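Local coordinates for protein lactococcal phage P2 ORF15 (Lactococcus phage p2, PDB 2WZP) that probably serves as the distal tail (Dit) protein of the phage baseplate, joining the tail tube to the receptor-binding parts of the host-adhesion machinery, at residues F172-N177 against R214-D219. Sequence-based numbering, arbitrary orientation.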
loop_
_atom_site.group_PDB
_atom_site.type_symbol
_atom_site.label_atom_id
_atom_site.label_comp_id
_atom_site.label_asym_id
_atom_site.label_seq_id
_atom_site.Cartn_x
_atom_site.Cartn_y
_atom_site.Cartn_z
ATOM N N PHE M 172 29.347 47.493 30.150
ATOM C CA PHE M 172 28.679 48.633 30.761
ATOM C C PHE M 172 29.667 49.260 31.732
ATOM O O PHE M 172 30.256 48.542 32.539
ATOM C CB PHE M 172 27.389 48.197 31.456
ATOM C CG PHE M 172 26.587 47.225 30.635
ATOM C CD1 PHE M 172 25.869 47.654 29.522
ATOM C CD2 PHE M 172 26.528 45.879 30.986
ATOM C CE1 PHE M 172 25.139 46.745 28.751
ATOM C CE2 PHE M 172 25.770 44.978 30.241
ATOM C CZ PHE M 172 25.091 45.413 29.117
ATOM N N ASP M 173 29.915 50.570 31.586
ATOM C CA ASP M 173 30.866 51.310 32.410
ATOM C C ASP M 173 30.181 52.477 33.096
ATOM O O ASP M 173 29.546 53.287 32.429
ATOM C CB ASP M 173 32.003 51.859 31.538
ATOM C CG ASP M 173 33.131 50.892 31.285
ATOM O OD1 ASP M 173 34.070 50.851 32.107
ATOM O OD2 ASP M 173 33.130 50.256 30.213
ATOM N N LYS M 174 30.363 52.601 34.407
ATOM C CA LYS M 174 29.797 53.704 35.152
ATOM C C LYS M 174 30.771 54.902 35.096
ATOM O O LYS M 174 31.770 54.957 35.819
ATOM C CB LYS M 174 29.412 53.288 36.578
ATOM C CG LYS M 174 28.524 54.294 37.301
ATOM C CD LYS M 174 27.079 54.298 36.824
ATOM C CE LYS M 174 26.409 55.482 37.488
ATOM N NZ LYS M 174 24.920 55.377 37.469
ATOM N N ILE M 175 30.493 55.814 34.154
ATOM C CA ILE M 175 31.264 57.015 33.883
ATOM C C ILE M 175 30.493 58.192 34.450
ATOM O O ILE M 175 29.278 58.318 34.236
ATOM C CB ILE M 175 31.529 57.205 32.352
ATOM C CG1 ILE M 175 31.967 55.910 31.608
ATOM C CG2 ILE M 175 32.464 58.393 32.069
ATOM C CD1 ILE M 175 33.330 55.324 31.964
ATOM N N GLN M 176 31.199 59.045 35.181
ATOM C CA GLN M 176 30.626 60.243 35.778
ATOM C C GLN M 176 31.119 61.442 35.020
ATOM O O GLN M 176 32.281 61.506 34.635
ATOM C CB GLN M 176 31.023 60.368 37.253
ATOM C CG GLN M 176 30.157 59.522 38.189
ATOM C CD GLN M 176 29.386 60.388 39.147
ATOM O OE1 GLN M 176 29.959 61.049 40.031
ATOM N NE2 GLN M 176 28.068 60.426 38.977
ATOM N N ASN M 177 30.229 62.390 34.797
ATOM C CA ASN M 177 30.522 63.656 34.147
ATOM C C ASN M 177 31.435 64.482 35.049
ATOM O O ASN M 177 31.418 64.318 36.264
ATOM C CB ASN M 177 29.202 64.416 33.953
ATOM C CG ASN M 177 28.458 64.089 32.692
ATOM O OD1 ASN M 177 29.013 63.590 31.715
ATOM N ND2 ASN M 177 27.186 64.400 32.676
ATOM N N ARG M 214 24.056 56.431 30.006
ATOM C CA ARG M 214 23.721 55.480 28.946
ATOM C C ARG M 214 24.845 54.459 28.690
ATOM O O ARG M 214 24.566 53.376 28.202
ATOM C CB ARG M 214 23.319 56.226 27.659
ATOM C CG ARG M 214 24.466 56.513 26.716
ATOM C CD ARG M 214 24.188 57.623 25.749
ATOM N NE ARG M 214 25.172 58.675 25.951
ATOM C CZ ARG M 214 26.097 58.987 25.073
ATOM N NH1 ARG M 214 26.138 58.374 23.904
ATOM N NH2 ARG M 214 26.975 59.922 25.341
ATOM N N LEU M 215 26.098 54.802 29.026
ATOM C CA LEU M 215 27.288 53.957 28.826
ATOM C C LEU M 215 27.392 52.804 29.849
ATOM O O LEU M 215 28.198 51.885 29.680
ATOM C CB LEU M 215 28.580 54.831 28.808
ATOM C CG LEU M 215 28.641 56.001 27.805
ATOM C CD1 LEU M 215 29.907 56.786 27.987
ATOM C CD2 LEU M 215 28.604 55.523 26.374
ATOM N N SER M 216 26.563 52.858 30.906
ATOM C CA SER M 216 26.504 51.847 31.967
ATOM C C SER M 216 25.223 51.013 31.833
ATOM O O SER M 216 24.952 50.174 32.678
ATOM C CB SER M 216 26.511 52.533 33.331
ATOM O OG SER M 216 25.286 53.216 33.552
ATOM N N ARG M 217 24.436 51.264 30.797
ATOM C CA ARG M 217 23.138 50.647 30.596
ATOM C C ARG M 217 23.026 49.769 29.388
ATOM O O ARG M 217 23.647 50.023 28.358
ATOM C CB ARG M 217 22.070 51.720 30.484
ATOM C CG ARG M 217 21.832 52.519 31.758
ATOM C CD ARG M 217 20.478 53.170 31.712
ATOM N NE ARG M 217 20.268 53.850 30.447
ATOM C CZ ARG M 217 20.414 55.157 30.295
ATOM N NH1 ARG M 217 20.739 55.920 31.333
ATOM N NH2 ARG M 217 20.228 55.717 29.110
ATOM N N TRP M 218 22.151 48.782 29.503
ATOM C CA TRP M 218 21.779 47.870 28.445
ATOM C C TRP M 218 20.442 48.352 27.933
ATOM O O TRP M 218 19.487 48.439 28.698
ATOM C CB TRP M 218 21.652 46.445 29.001
ATOM C CG TRP M 218 21.343 45.374 27.999
ATOM C CD1 TRP M 218 21.306 45.492 26.637
ATOM C CD2 TRP M 218 21.060 43.996 28.291
ATOM N NE1 TRP M 218 20.973 44.284 26.068
ATOM C CE2 TRP M 218 20.820 43.348 27.062
ATOM C CE3 TRP M 218 20.969 43.246 29.483
ATOM C CZ2 TRP M 218 20.477 41.991 26.989
ATOM C CZ3 TRP M 218 20.657 41.891 29.406
ATOM C CH2 TRP M 218 20.409 41.280 28.174
ATOM N N ASP M 219 20.382 48.689 26.646
ATOM C CA ASP M 219 19.150 49.111 25.991
ATOM C C ASP M 219 18.560 47.845 25.362
ATOM O O ASP M 219 19.061 47.338 24.344
ATOM C CB ASP M 219 19.432 50.220 24.970
ATOM C CG ASP M 219 18.230 50.683 24.184
ATOM O OD1 ASP M 219 17.128 50.798 24.782
ATOM O OD2 ASP M 219 18.387 50.955 22.979
#
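The rings of Phe172 and Trp218 meet obliquely, planes 31° apart, with the Phe172 ring centre 5.7 Å from the centre of the tryptophan's five-membered ring. Phe172 leads with CE1, which reaches Trp218 CB at 3.5 Å, while Phe317 from strand 312-322 packs edge-to-face with the phenylalanine ring and Met307 also touches it. The Arg217 guanidinium has Arg214 CA over one face, offset toward its rim, and forms a salt bridge with Asp211.

All this lies in the C-terminal Dit domain, a galectin-like beta-sandwich. Strand 165-173 is an outermost strand of one sheet and strand 218-220 of the other within this chain, and the two aromatics bring these edge strands together. Between segments 172-177 and 214-219 the chain makes a long excursion, almost all loop, and this contact gathers its two ends at the base.

With CG anti to its carbonyl carbon, the Phe172 side chain runs along segment 214-219 residue by residue: CB lies 3.4 Å from Ser216 O, CD1 lies 3.5 Å from Arg217 O, and the far end of the ring reaches Trp218. Further along, Ile175 CG1 approaches Leu215 CD1 at 4.3 Å, a looser apolar touch.

Lys174 bends at chi2 (75°) and passes its CD 3.9 Å from Ser216 OG. Both polar ends turn to Asp213: Lys174 NZ makes a salt bridge with its carboxylate, and Ser216 OG a hydrogen bond with Asp213 O. The backbones are tied by one hydrogen bond, Asp173 N to Leu215 O at 2.9 Å; the same oxygen also receives a CA-H...O contact from Phe172 CA.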